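Local coordinates for protein lipolytic enzyme, G-D-S-L family (Bacteroides thetaiotaomicron, PDB 7BR2) that metabolises the drug diltiazem in a gut bacterium and belongs to the SGNH (GDSL) family of serine esterases, at residues F87-S92 and T158-I162; S92-N98 and T150-K155; Y140-I146 and T199-R205. One frame throughout, in Å; residues are numbered along the deposited sequence.

How the contacts relate
All three contacts gather at the same end of the SGNH hydrolase domain, where the loops after strands 82-85 and 131-136 meet each other, helix 155-173 and the loop before helix 210-223. Contact 1 is buried and mainly apolar, setting the loop after strand 82-85 against helix 155-173. Contact 2 takes the same loop further, sharing S92, and is only partly buried: tyrosines and N98 of this loop meet V151-K155 at the entry to the helix. Contact 3, also partly buried, ties the loop after strand 131-136 to the stretch carrying D204, mostly through polar bonds. K155 NZ reaches M89 O of contact 1, and Y140 OH of contact 3 accepts from F152 N of contact 2.

Contact 1 of 3, residues F87-S92 and T158-I162; sequences FGMNDS and TIKRI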
loop_
_atom_site.group_PDB
_atom_site.type_symbol
_atom_site.label_atom_id
_atom_site.label_comp_id
_atom_site.label_asym_id
_atom_site.label_seq_id
_atom_site.Cartn_x
_atom_site.Cartn_y
_atom_site.Cartn_z
ATOM N N PHE A 87 7.729 -12.549 4.102
ATOM C CA PHE A 87 9.130 -12.693 4.482
ATOM C C PHE A 87 9.850 -13.409 3.351
ATOM O O PHE A 87 9.232 -13.859 2.380
ATOM C CB PHE A 87 9.299 -13.467 5.797
ATOM C CG PHE A 87 8.908 -14.914 5.702
ATOM C CD1 PHE A 87 7.578 -15.278 5.584
ATOM C CD2 PHE A 87 9.874 -15.909 5.715
ATOM C CE1 PHE A 87 7.220 -16.610 5.485
ATOM C CE2 PHE A 87 9.523 -17.234 5.622
ATOM C CZ PHE A 87 8.194 -17.589 5.507
ATOM N N GLY A 88 11.172 -13.504 3.470
ATOM C CA GLY A 88 11.965 -14.270 2.529
ATOM C C GLY A 88 13.068 -13.480 1.855
ATOM O O GLY A 88 14.054 -14.071 1.414
ATOM N N MET A 89 12.901 -12.167 1.714
ATOM C CA MET A 89 13.946 -11.395 1.044
ATOM C C MET A 89 15.277 -11.506 1.784
ATOM O O MET A 89 16.339 -11.644 1.159
ATOM C CB MET A 89 13.523 -9.936 0.887
ATOM C CG MET A 89 14.565 -9.080 0.157
ATOM S SD MET A 89 14.923 -9.555 -1.559
ATOM C CE MET A 89 13.434 -9.043 -2.415
ATOM N N ASN A 90 15.241 -11.474 3.119
ATOM C CA ASN A 90 16.444 -11.651 3.922
ATOM C C ASN A 90 16.746 -13.119 4.167
ATOM O O ASN A 90 17.912 -13.512 4.187
ATOM C CB ASN A 90 16.298 -10.901 5.244
ATOM C CG ASN A 90 16.333 -9.406 5.057
ATOM O OD1 ASN A 90 17.241 -8.876 4.405
ATOM N ND2 ASN A 90 15.330 -8.715 5.591
ATOM N N ASP A 91 15.709 -13.929 4.389
ATOM C CA ASP A 91 15.918 -15.353 4.611
ATOM C C ASP A 91 16.711 -15.984 3.470
ATOM O O ASP A 91 17.572 -16.842 3.695
ATOM C CB ASP A 91 14.565 -16.056 4.781
ATOM C CG ASP A 91 13.658 -15.381 5.819
ATOM O OD1 ASP A 91 13.340 -14.173 5.643
ATOM O OD2 ASP A 91 13.254 -16.060 6.801
ATOM N N SER A 92 16.436 -15.570 2.235
ATOM C CA SER A 92 17.045 -16.213 1.078
ATOM C C SER A 92 18.556 -16.016 1.015
ATOM O O SER A 92 19.249 -16.843 0.413
ATOM C CB SER A 92 16.417 -15.683 -0.206
ATOM O OG SER A 92 16.311 -14.274 -0.155
ATOM N N THR A 158 14.976 -19.191 -4.610
ATOM C CA THR A 158 14.827 -19.540 -3.200
ATOM C C THR A 158 13.652 -18.783 -2.580
ATOM O O THR A 158 12.867 -19.353 -1.802
ATOM C CB THR A 158 16.129 -19.242 -2.455
ATOM O OG1 THR A 158 17.191 -20.022 -3.017
ATOM C CG2 THR A 158 16.014 -19.558 -0.961
ATOM N N ILE A 159 13.500 -17.501 -2.941
ATOM C CA ILE A 159 12.344 -16.745 -2.467
ATOM C C ILE A 159 11.044 -17.431 -2.883
ATOM O O ILE A 159 10.144 -17.651 -2.062
ATOM C CB ILE A 159 12.408 -15.293 -2.974
ATOM C CG1 ILE A 159 13.554 -14.541 -2.296
ATOM C CG2 ILE A 159 11.108 -14.579 -2.723
ATOM C CD1 ILE A 159 13.767 -13.154 -2.843
ATOM N N LYS A 160 10.942 -17.811 -4.159
ATOM C CA LYS A 160 9.736 -18.468 -4.653
ATOM C C LYS A 160 9.488 -19.799 -3.953
ATOM O O LYS A 160 8.332 -20.180 -3.740
ATOM C CB LYS A 160 9.819 -18.665 -6.172
ATOM C CG LYS A 160 9.490 -17.410 -6.971
ATOM C CD LYS A 160 10.039 -17.459 -8.382
ATOM C CE LYS A 160 9.343 -18.520 -9.219
ATOM N NZ LYS A 160 9.715 -18.406 -10.668
ATOM N N ARG A 161 10.549 -20.530 -3.605
ATOM C CA ARG A 161 10.371 -21.760 -2.829
ATOM C C ARG A 161 9.744 -21.466 -1.471
ATOM O O ARG A 161 8.840 -22.186 -1.017
ATOM C CB ARG A 161 11.709 -22.470 -2.641
ATOM C CG ARG A 161 12.193 -23.235 -3.843
ATOM C CD ARG A 161 13.463 -23.994 -3.499
ATOM N NE ARG A 161 13.183 -25.236 -2.780
ATOM C CZ ARG A 161 14.112 -25.956 -2.158
ATOM N NH1 ARG A 161 15.378 -25.545 -2.163
ATOM N NH2 ARG A 161 13.782 -27.085 -1.539
ATOM N N ILE A 162 10.244 -20.429 -0.790
ATOM C CA ILE A 162 9.643 -20.042 0.487
ATOM C C ILE A 162 8.169 -19.672 0.289
ATOM O O ILE A 162 7.293 -20.065 1.075
ATOM C CB ILE A 162 10.449 -18.894 1.134
ATOM C CG1 ILE A 162 11.891 -19.339 1.408
ATOM C CG2 ILE A 162 9.787 -18.444 2.431
ATOM C CD1 ILE A 162 12.812 -18.231 1.854
#
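The loop F87-S92 carries the GxND sequence, block III of the SGNH hydrolases, and rests on one face of helix 155-173. Apolar packing dominates. I162, its CB directed at the loop, puts CG2 3.4 Å from F87 CE2 and reaches D91 CB with CD1 at 4.0 Å. One turn back, I159 CD1 meets M89 SD at 4.0 Å, and T158 CG2 lies 4.0 Å from S92 CB. Branched residues suit this face, filling the space beneath the loop. G88 suits it for the opposite reason: a CB would point at the isoleucines and, at phi 124°, be jammed against F87 O, whereas its bare CA lets I162 CD1 approach to 4.1 Å. D91 OD2 anchors the loop to A64 N; OD1 takes only a weak bond from G88 N. N90, its CB pointing away, corresponds to the oxyanion-hole asparagine of SGNH relatives. S92 shapes the loop itself: S92 OG, which accepts from K155 NZ, donates to G88 O at 2.8 Å, and S92 N donates to the same oxygen at 2.9 Å.

Contact 2 of 3, residues S92-N98 and T150-K155; sequences SGYYEYN and TVFKKK
A buried ammonium group is the striking feature: K155 NZ sits over the face of the Y94 ring, 3.8 Å from its centroid (cation-pi). K155 NZ donates to S92 OG (2.7 Å); G93 O, 2.8 Å from K155 NZ, and M89 O are further acceptors. An extended chain (chi1 to chi3 t, chi4 p) brings it from the first turn of helix 155-173. The CA pairs S92-K155 (6.5 Å) and Y97-F152 (5.6 Å) set the register. G93 (phi 85°, psi 175°) leads toward a 3-10 turn at 95-97; across from it, F152-K155 makes a type II turn with K154, at positive phi, as the helix N-cap. F152 (chi1 m) lies between tyrosines: its edge meets the face of Y95, centroids 4.8 Å apart, planes at 68°, while Y94 meets its face offset edge-to-face, centroids 6.0 Å apart, planes at 77°. K155 CA lies over the Y97 (chi1 m) ring face, 4.0 Å from its centroid, a CH-pi contact. N98 suits its place by bonding both ways, OD1 accepting from K153 N at 3.1 Å and ND2 giving to V151 O at 2.9 Å. The Y94, Y95, F152 aromatic cluster thus joins two SGNH-fold loops, after strands 82-85 and 131-136.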
loop_
_atom_site.group_PDB
_atom_site.type_symbol
_atom_site.label_atom_id
_atom_site.label_comp_id
_atom_site.label_asym_id
_atom_site.label_seq_id
_atom_site.Cartn_x
_atom_site.Cartn_y
_atom_site.Cartn_z
ATOM N N SER A 92 16.436 -15.570 2.235
ATOM C CA SER A 92 17.045 -16.213 1.078
ATOM C C SER A 92 18.556 -16.016 1.015
ATOM O O SER A 92 19.249 -16.843 0.413
ATOM C CB SER A 92 16.417 -15.683 -0.206
ATOM O OG SER A 92 16.311 -14.274 -0.155
ATOM N N GLY A 93 19.090 -14.967 1.628
ATOM C CA GLY A 93 20.509 -14.691 1.551
ATOM C C GLY A 93 20.895 -13.905 0.308
ATOM O O GLY A 93 20.082 -13.620 -0.575
ATOM N N TYR A 94 22.174 -13.533 0.244
ATOM C CA TYR A 94 22.574 -12.592 -0.798
ATOM C C TYR A 94 23.851 -12.980 -1.552
ATOM O O TYR A 94 23.787 -13.595 -2.624
ATOM C CB TYR A 94 22.732 -11.203 -0.178
ATOM C CG TYR A 94 21.447 -10.617 0.375
ATOM C CD1 TYR A 94 20.604 -9.869 -0.441
ATOM C CD2 TYR A 94 21.080 -10.797 1.712
ATOM C CE1 TYR A 94 19.436 -9.318 0.046
ATOM C CE2 TYR A 94 19.899 -10.243 2.215
ATOM C CZ TYR A 94 19.086 -9.505 1.367
ATOM O OH TYR A 94 17.918 -8.952 1.822
ATOM N N TYR A 95 25.016 -12.629 -0.998
ATOM C CA TYR A 95 26.257 -12.666 -1.777
ATOM C C TYR A 95 26.668 -14.093 -2.141
ATOM O O TYR A 95 27.211 -14.328 -3.228
ATOM C CB TYR A 95 27.373 -11.952 -1.013
ATOM C CG TYR A 95 27.242 -10.443 -1.008
ATOM C CD1 TYR A 95 26.515 -9.789 -0.016
ATOM C CD2 TYR A 95 27.845 -9.670 -1.995
ATOM C CE1 TYR A 95 26.394 -8.403 -0.003
ATOM C CE2 TYR A 95 27.731 -8.281 -1.992
ATOM C CZ TYR A 95 27.005 -7.652 -0.993
ATOM O OH TYR A 95 26.883 -6.274 -0.985
ATOM N N GLU A 96 26.424 -15.058 -1.250
ATOM C CA GLU A 96 26.863 -16.430 -1.486
ATOM C C GLU A 96 26.242 -17.069 -2.721
ATOM O O GLU A 96 26.717 -18.129 -3.144
ATOM C CB GLU A 96 26.547 -17.316 -0.283
ATOM C CG GLU A 96 27.366 -17.067 0.971
ATOM C CD GLU A 96 26.816 -15.943 1.836
ATOM O OE1 GLU A 96 26.103 -15.059 1.305
ATOM O OE2 GLU A 96 27.064 -15.980 3.062
ATOM N N TYR A 97 25.198 -16.478 -3.311
ATOM C CA TYR A 97 24.650 -17.061 -4.531
ATOM C C TYR A 97 25.623 -16.950 -5.689
ATOM O O TYR A 97 25.503 -17.710 -6.655
ATOM C CB TYR A 97 23.320 -16.404 -4.917
ATOM C CG TYR A 97 22.156 -16.921 -4.119
ATOM C CD1 TYR A 97 21.643 -18.196 -4.353
ATOM C CD2 TYR A 97 21.575 -16.152 -3.114
ATOM C CE1 TYR A 97 20.580 -18.692 -3.615
ATOM C CE2 TYR A 97 20.510 -16.640 -2.366
ATOM C CZ TYR A 97 20.017 -17.913 -2.620
ATOM O OH TYR A 97 18.965 -18.417 -1.886
ATOM N N ASN A 98 26.577 -16.022 -5.618
ATOM C CA ASN A 98 27.581 -15.873 -6.657
ATOM C C ASN A 98 28.894 -16.540 -6.273
ATOM O O ASN A 98 29.915 -16.329 -6.940
ATOM C CB ASN A 98 27.788 -14.390 -6.964
ATOM C CG ASN A 98 26.537 -13.734 -7.541
ATOM O OD1 ASN A 98 25.672 -14.398 -8.119
ATOM N ND2 ASN A 98 26.425 -12.430 -7.355
ATOM N N THR A 150 25.245 -5.633 -9.014
ATOM C CA THR A 150 25.502 -6.994 -9.460
ATOM C C THR A 150 24.391 -7.935 -8.989
ATOM O O THR A 150 23.932 -7.845 -7.846
ATOM C CB THR A 150 26.849 -7.470 -8.919
ATOM O OG1 THR A 150 27.840 -6.465 -9.177
ATOM C CG2 THR A 150 27.284 -8.707 -9.670
ATOM N N VAL A 151 23.978 -8.853 -9.863
ATOM C CA VAL A 151 22.829 -9.719 -9.599
ATOM C C VAL A 151 23.246 -10.892 -8.721
ATOM O O VAL A 151 24.222 -11.587 -9.023
ATOM C CB VAL A 151 22.229 -10.233 -10.916
ATOM C CG1 VAL A 151 21.136 -11.257 -10.651
ATOM C CG2 VAL A 151 21.705 -9.101 -11.730
ATOM N N PHE A 152 22.485 -11.142 -7.650
ATOM C CA PHE A 152 22.632 -12.375 -6.878
ATOM C C PHE A 152 21.862 -13.477 -7.600
ATOM O O PHE A 152 20.637 -13.556 -7.511
ATOM C CB PHE A 152 22.168 -12.174 -5.437
ATOM C CG PHE A 152 22.879 -11.046 -4.725
ATOM C CD1 PHE A 152 24.264 -11.056 -4.596
ATOM C CD2 PHE A 152 22.181 -9.963 -4.225
ATOM C CE1 PHE A 152 24.930 -10.021 -3.957
ATOM C CE2 PHE A 152 22.851 -8.920 -3.587
ATOM C CZ PHE A 152 24.223 -8.952 -3.459
ATOM N N LYS A 153 22.591 -14.341 -8.311
ATOM C CA LYS A 153 21.972 -15.227 -9.289
ATOM C C LYS A 153 21.080 -16.264 -8.620
ATOM O O LYS A 153 21.498 -16.964 -7.691
ATOM C CB LYS A 153 23.053 -15.918 -10.134
ATOM C CG LYS A 153 23.729 -14.997 -11.136
ATOM C CD LYS A 153 24.734 -15.710 -12.036
ATOM C CE LYS A 153 26.170 -15.635 -11.540
ATOM N NZ LYS A 153 26.504 -16.640 -10.512
ATOM N N LYS A 154 19.848 -16.361 -9.116
ATOM C CA LYS A 154 18.852 -17.344 -8.703
ATOM C C LYS A 154 18.339 -17.143 -7.274
ATOM O O LYS A 154 17.697 -18.039 -6.708
ATOM C CB LYS A 154 19.366 -18.770 -8.917
ATOM C CG LYS A 154 19.591 -19.071 -10.399
ATOM C CD LYS A 154 18.222 -19.011 -11.071
ATOM C CE LYS A 154 18.227 -19.323 -12.552
ATOM N NZ LYS A 154 16.855 -19.169 -13.113
ATOM N N LYS A 155 18.560 -15.958 -6.704
ATOM C CA LYS A 155 18.073 -15.661 -5.362
ATOM C C LYS A 155 16.542 -15.665 -5.318
ATOM O O LYS A 155 15.929 -16.199 -4.371
ATOM C CB LYS A 155 18.675 -14.323 -4.911
ATOM C CG LYS A 155 17.929 -13.568 -3.835
ATOM C CD LYS A 155 18.699 -12.325 -3.408
ATOM C CE LYS A 155 17.928 -11.497 -2.380
ATOM N NZ LYS A 155 17.744 -12.200 -1.087
#

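Contact 3 of 3, residues Y140-I146 and T199-R205; sequences YDETAQI and TLCGNDR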
loop_
_atom_site.group_PDB
_atom_site.type_symbol
_atom_site.label_atom_id
_atom_site.label_comp_id
_atom_site.label_asym_id
_atom_site.label_seq_id
_atom_site.Cartn_x
_atom_site.Cartn_y
_atom_site.Cartn_z
ATOM N N TYR A 140 13.035 -10.380 -5.717
ATOM C CA TYR A 140 14.356 -9.864 -6.060
ATOM C C TYR A 140 14.479 -9.837 -7.582
ATOM O O TYR A 140 14.376 -10.882 -8.237
ATOM C CB TYR A 140 15.455 -10.724 -5.443
ATOM C CG TYR A 140 16.852 -10.258 -5.792
ATOM C CD1 TYR A 140 17.439 -9.189 -5.128
ATOM C CD2 TYR A 140 17.577 -10.875 -6.803
ATOM C CE1 TYR A 140 18.715 -8.754 -5.453
ATOM C CE2 TYR A 140 18.863 -10.444 -7.135
ATOM C CZ TYR A 140 19.423 -9.385 -6.460
ATOM O OH TYR A 140 20.697 -8.960 -6.787
ATOM N N ASP A 141 14.672 -8.650 -8.153
ATOM C CA ASP A 141 14.648 -8.499 -9.608
ATOM C C ASP A 141 16.001 -8.897 -10.191
ATOM O O ASP A 141 16.945 -8.106 -10.197
ATOM C CB ASP A 141 14.311 -7.069 -9.994
ATOM C CG ASP A 141 14.050 -6.923 -11.474
ATOM O OD1 ASP A 141 14.258 -7.906 -12.226
ATOM O OD2 ASP A 141 13.672 -5.810 -11.886
ATOM N N GLU A 142 16.072 -10.102 -10.752
ATOM C CA GLU A 142 17.304 -10.643 -11.315
ATOM C C GLU A 142 17.567 -10.213 -12.754
ATOM O O GLU A 142 18.711 -10.297 -13.208
ATOM C CB GLU A 142 17.234 -12.173 -11.276
ATOM C CG GLU A 142 17.171 -12.783 -9.894
ATOM C CD GLU A 142 16.938 -14.291 -9.934
ATOM O OE1 GLU A 142 16.773 -14.849 -11.043
ATOM O OE2 GLU A 142 17.033 -14.936 -8.871
ATOM N N THR A 143 16.552 -9.708 -13.461
ATOM C CA THR A 143 16.646 -9.479 -14.895
ATOM C C THR A 143 16.869 -8.017 -15.276
ATOM O O THR A 143 17.324 -7.747 -16.392
ATOM C CB THR A 143 15.386 -10.029 -15.586
ATOM O OG1 THR A 143 14.221 -9.313 -15.150
ATOM C CG2 THR A 143 15.202 -11.494 -15.234
ATOM N N ALA A 144 16.577 -7.074 -14.385
ATOM C CA ALA A 144 16.751 -5.660 -14.690
ATOM C C ALA A 144 18.224 -5.337 -14.915
ATOM O O ALA A 144 19.107 -5.961 -14.322
ATOM C CB ALA A 144 16.183 -4.823 -13.553
ATOM N N GLN A 145 18.502 -4.416 -15.841
ATOM C CA GLN A 145 19.879 -3.970 -16.071
ATOM C C GLN A 145 20.145 -2.656 -15.336
ATOM O O GLN A 145 19.901 -1.557 -15.852
ATOM C CB GLN A 145 20.184 -3.882 -17.550
ATOM C CG GLN A 145 20.113 -5.272 -18.150
ATOM C CD GLN A 145 20.828 -5.392 -19.468
ATOM O OE1 GLN A 145 21.341 -4.406 -20.004
ATOM N NE2 GLN A 145 20.795 -6.595 -20.046
ATOM N N ILE A 146 20.657 -2.780 -14.114
ATOM C CA ILE A 146 21.002 -1.643 -13.261
ATOM C C ILE A 146 22.512 -1.452 -13.265
ATOM O O ILE A 146 23.285 -2.422 -13.167
ATOM C CB ILE A 146 20.492 -1.796 -11.815
ATOM C CG1 ILE A 146 18.972 -1.626 -11.685
ATOM C CG2 ILE A 146 21.077 -0.718 -10.932
ATOM C CD1 ILE A 146 18.133 -2.469 -12.502
ATOM N N THR A 199 12.541 -1.233 -13.389
ATOM C CA THR A 199 12.285 -2.216 -12.346
ATOM C C THR A 199 11.232 -1.682 -11.389
ATOM O O THR A 199 11.157 -0.479 -11.132
ATOM C CB THR A 199 13.574 -2.563 -11.585
ATOM O OG1 THR A 199 13.283 -3.460 -10.510
ATOM C CG2 THR A 199 14.224 -1.312 -11.044
ATOM N N LEU A 200 10.405 -2.592 -10.888
ATOM C CA LEU A 200 9.523 -2.287 -9.771
ATOM C C LEU A 200 10.249 -2.326 -8.434
ATOM O O LEU A 200 9.666 -1.921 -7.420
ATOM C CB LEU A 200 8.353 -3.270 -9.714
ATOM C CG LEU A 200 7.253 -3.163 -10.755
ATOM C CD1 LEU A 200 6.184 -4.205 -10.451
ATOM C CD2 LEU A 200 6.669 -1.755 -10.838
ATOM N N CYS A 201 11.468 -2.866 -8.398
ATOM C CA CYS A 201 12.164 -3.166 -7.158
ATOM C C CYS A 201 13.312 -2.201 -6.844
ATOM O O CYS A 201 14.325 -2.595 -6.268
ATOM C CB CYS A 201 12.648 -4.612 -7.175
ATOM S SG CYS A 201 11.310 -5.791 -7.619
ATOM N N GLY A 202 13.159 -0.926 -7.193
ATOM C CA GLY A 202 14.051 0.092 -6.663
ATOM C C GLY A 202 15.457 0.039 -7.244
ATOM O O GLY A 202 15.764 -0.725 -8.160
ATOM N N ASN A 203 16.332 0.859 -6.650
ATOM C CA ASN A 203 17.703 1.001 -7.138
ATOM C C ASN A 203 18.567 -0.227 -6.869
ATOM O O ASN A 203 19.616 -0.371 -7.503
ATOM C CB ASN A 203 18.367 2.234 -6.508
ATOM C CG ASN A 203 17.381 3.380 -6.254
ATOM O OD1 ASN A 203 16.543 3.703 -7.098
ATOM N ND2 ASN A 203 17.500 4.012 -5.089
ATOM N N ASP A 204 18.166 -1.112 -5.951
ATOM C CA ASP A 204 19.033 -2.196 -5.509
ATOM C C ASP A 204 18.442 -3.571 -5.780
ATOM O O ASP A 204 18.949 -4.570 -5.246
ATOM C CB ASP A 204 19.353 -2.067 -4.013
ATOM C CG ASP A 204 18.116 -2.194 -3.128
ATOM O OD1 ASP A 204 16.991 -2.388 -3.651
ATOM O OD2 ASP A 204 18.267 -2.108 -1.892
ATOM N N ARG A 205 17.374 -3.649 -6.570
ATOM C CA ARG A 205 16.691 -4.882 -6.942
ATOM C C ARG A 205 15.904 -5.490 -5.785
ATOM O O ARG A 205 15.260 -6.546 -5.968
ATOM C CB ARG A 205 17.663 -5.937 -7.488
ATOM C CG ARG A 205 18.683 -5.375 -8.469
ATOM C CD ARG A 205 19.664 -6.444 -8.897
ATOM N NE ARG A 205 19.375 -6.832 -10.265
ATOM C CZ ARG A 205 20.009 -6.380 -11.334
ATOM N NH1 ARG A 205 19.628 -6.816 -12.517
ATOM N NH2 ARG A 205 21.033 -5.538 -11.227
#
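Two loops are joined here by polar bonds, and D141 is the hub. Its amide N donates to R205 O at 3.1 Å, and its own O accepts from R205 NE at 2.7 Å, so the CA atoms of the two residues come within 4.9 Å. D141 OD1 accepts from T143 N at 3.2 Å and A144 N at 3.3 Å, the Asx turn and Asx motif that bend this loop, while D141 OD2 receives T199 OG1 at 2.8 Å. T199 OG1 in turn accepts from C201 N at 2.8 Å, an ST turn, so one hydroxyl serves both loops. Y140 OH accepts from F152 N, and E142 OE2 from N156 N. I146 packs its CD1 over a face of the R205 guanidinium, and apolar A144 CB meets T199 CB at 4.0 Å. R205 leaves the type I turn G202-R205 with a positive phi of 72°. In that turn D204 OD1 accepts from I206 N and OD2 bonds H207 ND1, consistent with the DxxH block V and the Ser-His-Asp triad of SGNH hydrolases.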